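Local coordinates for protein TRAP dicarboxylate transporter, DctP subunit (Ochrobactrum anthropi, PDB 4P47) that probably captures a small organic acid, perhaps a dicarboxylate, in the bacterial periplasm and hands it to a TRAP transporter in the inner membrane, at residues Ser75-Leu80 with Ala95-Ser100; Val108-Leu113 with Asp325-Glu330; Val181-Ala186 with Thr233-Asn238. One frame throughout, in Å; residues are numbered along the deposited sequence. Where two conformers were deposited one is given.

Contact 1: Ser75-Leu80 with Ala95-Ser100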
# COMPACT_ATOMS: atom_id res chain seq x y z
N SER A 75 -14.79 -1.29 8.55
CA SER A 75 -13.71 -1.71 7.66
C SER A 75 -13.43 -0.64 6.62
O SER A 75 -14.24 0.26 6.41
CB SER A 75 -14.09 -3.01 6.95
OG SER A 75 -15.09 -2.77 5.99
N ASP A 76 -12.29 -0.74 5.95
CA ASP A 76 -11.99 0.22 4.89
C ASP A 76 -13.04 0.20 3.77
O ASP A 76 -13.52 1.26 3.36
CB ASP A 76 -10.55 0.03 4.39
CG ASP A 76 -9.52 0.49 5.39
OD1 ASP A 76 -9.84 1.26 6.32
OD2 ASP A 76 -8.35 0.06 5.26
N PRO A 77 -13.44 -0.99 3.26
CA PRO A 77 -14.52 -1.02 2.26
C PRO A 77 -15.86 -0.40 2.75
O PRO A 77 -16.59 0.23 1.99
CB PRO A 77 -14.70 -2.52 1.99
CG PRO A 77 -13.41 -3.12 2.33
CD PRO A 77 -12.83 -2.31 3.45
N GLN A 78 -16.18 -0.61 4.02
CA GLN A 78 -17.38 -0.02 4.59
C GLN A 78 -17.26 1.51 4.58
O GLN A 78 -18.16 2.21 4.11
CB GLN A 78 -17.63 -0.56 6.00
CG GLN A 78 -18.87 0.03 6.66
CD GLN A 78 -19.03 -0.41 8.10
OE1 GLN A 78 -18.26 -1.23 8.61
NE2 GLN A 78 -20.03 0.14 8.78
N THR A 79 -16.13 2.02 5.05
CA THR A 79 -15.92 3.46 5.11
C THR A 79 -15.85 4.09 3.73
O THR A 79 -16.31 5.20 3.53
CB THR A 79 -14.72 3.79 6.00
OG1 THR A 79 -15.10 3.49 7.35
CG2 THR A 79 -14.31 5.25 5.90
N LEU A 80 -15.35 3.36 2.75
CA LEU A 80 -15.39 3.84 1.37
C LEU A 80 -16.83 4.18 0.96
O LEU A 80 -17.10 5.26 0.44
CB LEU A 80 -14.80 2.79 0.42
CG LEU A 80 -14.59 3.33 -1.00
CD1 LEU A 80 -13.47 4.36 -0.97
CD2 LEU A 80 -14.25 2.21 -1.96
N ALA A 95 -4.83 1.66 -1.78
CA ALA A 95 -5.50 2.08 -2.99
C ALA A 95 -6.08 0.93 -3.81
O ALA A 95 -7.03 1.12 -4.55
CB ALA A 95 -4.58 2.94 -3.84
N GLY A 96 -5.52 -0.26 -3.66
CA GLY A 96 -6.02 -1.41 -4.39
C GLY A 96 -7.44 -1.77 -4.01
O GLY A 96 -8.14 -2.42 -4.79
N ILE A 97 -7.87 -1.36 -2.83
CA ILE A 97 -9.24 -1.61 -2.40
C ILE A 97 -10.25 -0.96 -3.37
O ILE A 97 -11.38 -1.42 -3.51
CB ILE A 97 -9.44 -1.14 -0.95
CG1 ILE A 97 -8.53 -1.94 -0.02
CG2 ILE A 97 -10.93 -1.28 -0.52
CD1 ILE A 97 -8.48 -1.36 1.40
N LEU A 98 -9.83 0.11 -4.04
CA LEU A 98 -10.71 0.81 -4.97
C LEU A 98 -11.10 0.01 -6.20
O LEU A 98 -12.04 0.39 -6.89
CB LEU A 98 -10.07 2.12 -5.44
CG LEU A 98 -10.23 3.24 -4.42
CD1 LEU A 98 -9.20 4.32 -4.62
CD2 LEU A 98 -11.63 3.84 -4.50
N SER A 99 -10.40 -1.08 -6.49
CA SER A 99 -10.58 -1.74 -7.79
C SER A 99 -12.03 -2.17 -8.08
O SER A 99 -12.43 -2.20 -9.24
CB SER A 99 -9.63 -2.94 -7.94
OG SER A 99 -9.93 -3.96 -7.01
N SER A 100 -12.81 -2.49 -7.05
CA SER A 100 -14.22 -2.86 -7.29
C SER A 100 -15.11 -1.62 -7.49
O SER A 100 -16.31 -1.74 -7.78
CB SER A 100 -14.75 -3.75 -6.17
OG SER A 100 -14.77 -3.08 -4.94
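The first turn of helix 76-85 faces the 3-10 turn at 95-98, and their backbones come nearest at Pro77 and Ile97, whose CA atoms lie 7.1 Å apart. Ile97 reaches over with two branches. Its CD1 touches Asp76 CB at 3.9 Å, crossing that side chain at about a right angle, while CG2, held trans to the backbone N (CG1 at chi1 -62°), meets Pro77 CG at 4.2 Å. A beta-branched residue thus serves two neighbours at once. Deeper in, Leu80 and Leu98 also cross at roughly a right angle: in the Leu98 conformer described here, CD2 sits 4.0 Å from both CD1 and CD2 of Leu80. Residue types suit the helix start. Ser75 is the N-cap, its OG accepting from Gln78 N at 3.1 Å, and a weak return bond from Ser75 N to Gln78 OE1 completes a capping box. Pro77 fits this first turn, where no backbone N-H is needed for a helical bond. Leu80 and Leu98 continue into a shared apolar core with Leu141 of strand 141-156 and Met243 of strand 229-245, while Asp76 and Leu80 rest on Met93 of strand 90-94.

Contact 2: Val108-Leu113 with Asp325-Glu330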
# COMPACT_ATOMS: atom_id res chain seq x y z
N VAL A 108 -2.40 -0.90 -9.14
CA VAL A 108 -1.46 -0.68 -8.03
C VAL A 108 -1.12 -1.97 -7.30
O VAL A 108 -0.16 -2.00 -6.54
CB VAL A 108 -1.94 0.38 -7.00
CG1 VAL A 108 -2.29 1.70 -7.69
CG2 VAL A 108 -3.10 -0.11 -6.14
N ASP A 109 -1.89 -3.02 -7.52
CA ASP A 109 -1.60 -4.33 -6.95
C ASP A 109 -0.72 -5.21 -7.85
O ASP A 109 -0.37 -6.32 -7.46
CB ASP A 109 -2.91 -5.08 -6.67
CG ASP A 109 -3.65 -4.55 -5.45
OD1 ASP A 109 -3.03 -3.94 -4.56
OD2 ASP A 109 -4.86 -4.81 -5.35
N LEU A 110 -0.36 -4.76 -9.05
CA LEU A 110 0.44 -5.60 -9.94
C LEU A 110 1.82 -5.84 -9.34
O LEU A 110 2.35 -5.01 -8.62
CB LEU A 110 0.56 -4.94 -11.34
CG LEU A 110 -0.76 -4.83 -12.12
CD1 LEU A 110 -0.57 -3.96 -13.36
CD2 LEU A 110 -1.35 -6.19 -12.50
N PRO A 111 2.39 -7.01 -9.63
CA PRO A 111 3.66 -7.35 -8.96
C PRO A 111 4.95 -6.71 -9.44
O PRO A 111 5.14 -6.39 -10.63
CB PRO A 111 3.74 -8.88 -9.10
CG PRO A 111 2.80 -9.24 -10.19
CD PRO A 111 1.77 -8.13 -10.34
N PHE A 112 5.86 -6.56 -8.48
CA PHE A 112 7.23 -6.12 -8.73
C PHE A 112 7.34 -4.78 -9.46
O PHE A 112 8.28 -4.56 -10.23
CB PHE A 112 8.02 -7.21 -9.48
CG PHE A 112 8.03 -8.55 -8.78
CD1 PHE A 112 8.74 -8.74 -7.60
CD2 PHE A 112 7.33 -9.63 -9.30
CE1 PHE A 112 8.75 -9.96 -6.97
CE2 PHE A 112 7.35 -10.86 -8.67
CZ PHE A 112 8.06 -11.02 -7.49
N LEU A 113 6.42 -3.86 -9.20
CA LEU A 113 6.47 -2.54 -9.84
C LEU A 113 7.69 -1.74 -9.37
O LEU A 113 8.42 -1.19 -10.19
CB LEU A 113 5.21 -1.71 -9.53
CG LEU A 113 3.89 -2.35 -9.96
CD1 LEU A 113 2.71 -1.43 -9.64
CD2 LEU A 113 3.86 -2.70 -11.45
N ASP A 325 -0.13 0.57 -20.29
CA ASP A 325 0.96 1.06 -21.13
C ASP A 325 1.67 2.25 -20.50
O ASP A 325 2.91 2.32 -20.53
CB ASP A 325 0.44 1.51 -22.49
CG ASP A 325 -0.03 0.37 -23.36
OD1 ASP A 325 0.35 -0.80 -23.13
OD2 ASP A 325 -0.78 0.66 -24.31
N GLU A 326 0.90 3.17 -19.94
CA GLU A 326 1.45 4.35 -19.27
C GLU A 326 2.33 3.94 -18.09
O GLU A 326 3.47 4.41 -17.93
CB GLU A 326 0.32 5.26 -18.78
CG GLU A 326 0.77 6.39 -17.84
CD GLU A 326 -0.35 7.38 -17.50
OE1 GLU A 326 -1.34 6.97 -16.86
OE2 GLU A 326 -0.22 8.56 -17.89
N LEU A 327 1.81 3.03 -17.28
CA LEU A 327 2.55 2.50 -16.14
C LEU A 327 3.86 1.86 -16.60
O LEU A 327 4.94 2.16 -16.06
CB LEU A 327 1.68 1.48 -15.41
CG LEU A 327 2.33 0.76 -14.24
CD1 LEU A 327 2.81 1.75 -13.18
CD2 LEU A 327 1.37 -0.24 -13.64
N PHE A 328 3.80 1.02 -17.61
CA PHE A 328 5.01 0.35 -18.08
C PHE A 328 6.08 1.33 -18.56
O PHE A 328 7.27 1.11 -18.32
CB PHE A 328 4.67 -0.69 -19.14
CG PHE A 328 4.05 -1.93 -18.58
CD1 PHE A 328 3.66 -2.00 -17.25
CD2 PHE A 328 3.85 -3.05 -19.39
CE1 PHE A 328 3.09 -3.14 -16.74
CE2 PHE A 328 3.28 -4.20 -18.87
CZ PHE A 328 2.90 -4.24 -17.55
N ALA A 329 5.67 2.41 -19.22
CA ALA A 329 6.60 3.47 -19.62
C ALA A 329 7.26 4.16 -18.41
O ALA A 329 8.48 4.38 -18.38
CB ALA A 329 5.87 4.49 -20.49
N GLU A 330 6.45 4.52 -17.42
CA GLU A 330 6.97 5.14 -16.21
C GLU A 330 7.98 4.20 -15.51
O GLU A 330 9.00 4.66 -15.02
CB GLU A 330 5.83 5.54 -15.26
CG GLU A 330 4.87 6.60 -15.82
CD GLU A 330 5.47 7.99 -15.93
OE1 GLU A 330 6.55 8.21 -15.33
OE2 GLU A 330 4.86 8.86 -16.60
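Glu330 N donates to Glu326 O at 3.0 Å, part of the helical bonding around the turn from which Leu327 points at Leu110 and Leu113 of the loop. The contact rests on one methyl group: Leu327 CD2 lies 4.2 Å from Leu110 CD1 and 4.1 Å from Leu113 CD2. It is a buried apolar joint between a C-terminal helix and the loop after strand 90-94 in a solute-binding protein of family 7. With CG trans to the backbone N (chi1 176°), Leu327 stretches straight out from the helix, and its CD2 rests against both loop leucines at once. Leu113 meets it at about a right angle; its bond from CA to CB does not aim at the helix, but the end of the side chain bends nearer and CD2 makes the contact. Leucine suits all three places, spanning the gap without bringing a polar atom into a buried site. The loop can present two leucines to the same partner because it turns between them: Phe112 has a left-handed backbone conformation (phi 56°), with its ring directed to the other side. Arg305 NH2 bonds Phe112 O and Arg335 NH2 bonds Leu113 O in this irregular turn. Leu327 carries helix 321-336 onto loop 108-113 and also touches Val123 of helix 117-125 and Phe128 of helix 127-133, while Leu110 leans on Ile312 of helix 298-312.

Contact 3: Val181-Ala186 with Thr233-Asn238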
# COMPACT_ATOMS: atom_id res chain seq x y z
N VAL A 181 -3.50 -14.09 -5.82
CA VAL A 181 -3.68 -15.53 -6.03
C VAL A 181 -3.00 -15.95 -7.34
O VAL A 181 -2.31 -16.98 -7.38
CB VAL A 181 -5.18 -15.88 -6.05
CG1 VAL A 181 -5.39 -17.31 -6.49
CG2 VAL A 181 -5.80 -15.67 -4.68
N ALA A 182 -3.17 -15.17 -8.40
CA ALA A 182 -2.49 -15.46 -9.66
C ALA A 182 -0.98 -15.43 -9.47
O ALA A 182 -0.26 -16.32 -9.94
CB ALA A 182 -2.92 -14.47 -10.75
N LEU A 183 -0.49 -14.42 -8.77
CA LEU A 183 0.94 -14.22 -8.54
C LEU A 183 1.56 -15.42 -7.84
O LEU A 183 2.56 -15.98 -8.30
CB LEU A 183 1.16 -12.96 -7.70
CG LEU A 183 2.56 -12.78 -7.11
CD1 LEU A 183 3.62 -12.67 -8.21
CD2 LEU A 183 2.56 -11.57 -6.21
N PHE A 184 0.98 -15.83 -6.73
CA PHE A 184 1.62 -16.88 -5.95
C PHE A 184 1.51 -18.24 -6.63
O PHE A 184 2.44 -19.04 -6.57
CB PHE A 184 1.15 -16.82 -4.49
CG PHE A 184 1.95 -15.81 -3.70
CD1 PHE A 184 3.16 -16.17 -3.12
CD2 PHE A 184 1.55 -14.49 -3.63
CE1 PHE A 184 3.93 -15.21 -2.45
CE2 PHE A 184 2.31 -13.54 -2.98
CZ PHE A 184 3.49 -13.90 -2.40
N ASN A 185 0.41 -18.48 -7.34
CA ASN A 185 0.34 -19.70 -8.17
C ASN A 185 1.40 -19.68 -9.26
O ASN A 185 2.03 -20.69 -9.53
CB ASN A 185 -1.05 -19.91 -8.77
CG ASN A 185 -2.00 -20.55 -7.82
OD1 ASN A 185 -1.95 -21.74 -7.57
ND2 ASN A 185 -2.89 -19.76 -7.28
N ALA A 186 1.60 -18.54 -9.91
CA ALA A 186 2.62 -18.41 -10.95
C ALA A 186 4.01 -18.68 -10.39
O ALA A 186 4.91 -19.13 -11.12
CB ALA A 186 2.57 -17.01 -11.59
N THR A 233 11.02 -9.66 -0.83
CA THR A 233 10.58 -9.90 -2.21
C THR A 233 10.04 -8.64 -2.86
O THR A 233 10.10 -8.50 -4.07
CB THR A 233 9.47 -10.95 -2.23
OG1 THR A 233 8.56 -10.65 -1.18
CG2 THR A 233 10.00 -12.36 -2.04
N ARG A 234 9.49 -7.74 -2.06
CA ARG A 234 8.81 -6.56 -2.58
C ARG A 234 7.88 -6.94 -3.74
O ARG A 234 7.79 -6.24 -4.76
CB ARG A 234 9.81 -5.46 -2.95
CG ARG A 234 10.63 -4.97 -1.77
CD ARG A 234 11.39 -3.70 -2.08
NE ARG A 234 12.18 -3.28 -0.92
CZ ARG A 234 13.44 -3.63 -0.70
NH1 ARG A 234 14.09 -4.38 -1.57
NH2 ARG A 234 14.06 -3.20 0.38
N HIS A 235 7.17 -8.04 -3.59
CA HIS A 235 6.39 -8.58 -4.69
C HIS A 235 5.21 -7.69 -5.04
O HIS A 235 4.73 -7.76 -6.17
CB HIS A 235 5.95 -10.03 -4.44
CG HIS A 235 5.21 -10.22 -3.16
ND1 HIS A 235 5.85 -10.55 -1.99
CD2 HIS A 235 3.89 -10.11 -2.86
CE1 HIS A 235 4.96 -10.64 -1.02
NE2 HIS A 235 3.76 -10.38 -1.51
N GLN A 236 4.72 -6.93 -4.07
CA GLN A 236 3.75 -5.88 -4.32
C GLN A 236 4.11 -4.70 -3.43
O GLN A 236 4.87 -4.84 -2.48
CB GLN A 236 2.35 -6.35 -3.98
CG GLN A 236 1.81 -7.40 -4.92
CD GLN A 236 0.59 -8.04 -4.33
OE1 GLN A 236 0.67 -8.77 -3.32
NE2 GLN A 236 -0.56 -7.75 -4.91
N TYR A 237 3.55 -3.55 -3.76
CA TYR A 237 3.70 -2.33 -2.98
C TYR A 237 2.31 -1.81 -2.73
O TYR A 237 1.53 -1.72 -3.67
CB TYR A 237 4.49 -1.28 -3.74
CG TYR A 237 4.61 0.03 -2.97
CD1 TYR A 237 5.51 0.17 -1.93
CD2 TYR A 237 3.83 1.13 -3.30
CE1 TYR A 237 5.62 1.37 -1.22
CE2 TYR A 237 3.95 2.33 -2.62
CZ TYR A 237 4.84 2.44 -1.59
OH TYR A 237 4.94 3.65 -0.93
N ASN A 238 2.01 -1.46 -1.48
CA ASN A 238 0.72 -0.91 -1.09
C ASN A 238 0.82 0.61 -0.84
O ASN A 238 1.22 1.04 0.24
CB ASN A 238 0.18 -1.57 0.22
CG ASN A 238 -0.20 -3.06 0.09
OD1 ASN A 238 -0.15 -3.80 1.07
ND2 ASN A 238 -0.64 -3.46 -1.08
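An edge-to-face aromatic pair, Phe184 with His235, joins helix 178-186 to the long strand 229-245 in a buried contact. The two segments run antiparallel, at 175°, and their axes stay 10.6 Å apart, so side chains alone bridge the gap. The rings stand nearly perpendicular (86°), with centroids separated by 5.0 Å. Phe184 presents its edge: CZ lies over one face of the imidazole, toward its rim, and comes within 3.6 Å of His235 NE2. Beside it, Leu183 CD2 approaches the same ring obliquely, 3.9 Å from His235 CD2, and at 4.4 Å it also reaches the aliphatic CG of Gln236. A histidine suits this place because it offers a flat face to the apolar side chains of the helix while its two nitrogens make polar bonds at the ring edge. ND1 pairs with Thr233 OG1 at 2.8 Å, either atom being a possible donor, and NE2 bonds Glu212 of strand 210-213. Held at both nitrogens, the ring has little freedom to rotate, and the neighbouring carboxylate may favour its protonated form. Its CG sits between the backbone N and the carbonyl carbon, and chi2 near -91° turns the ring so that a face meets Phe184. Gln236 directs its amide elsewhere, NE2 donating to Asp109 O. Helix 178-186 is the helix of a beta-alpha-beta crossover between the parallel strands 171-173 and 190-192; Leu183 packs further on Val308 of helix 298-312, and strand 141-156 pairs with strand 229-245 beyond.

From the N terminus, contact 1 closes first, a short loop in which helix 76-85 leads into strand 90-94 and the 3-10 turn after it. Contact 2 opens soon afterwards, in the loop preceding helix 117-125, and closes only at helix 321-336 more than two hundred residues later. Contact 3 opens and closes within that span, linking helix 178-186 to strand 229-245. None of the three loops cross. Contacts 1 and 2 touch where Gly96 packs on Val108, and contacts 2 and 3 meet through the probable hydrogen bond from Phe112 N to His235 O. Loop 108-113 therefore connects the C-terminal helices with the long strand.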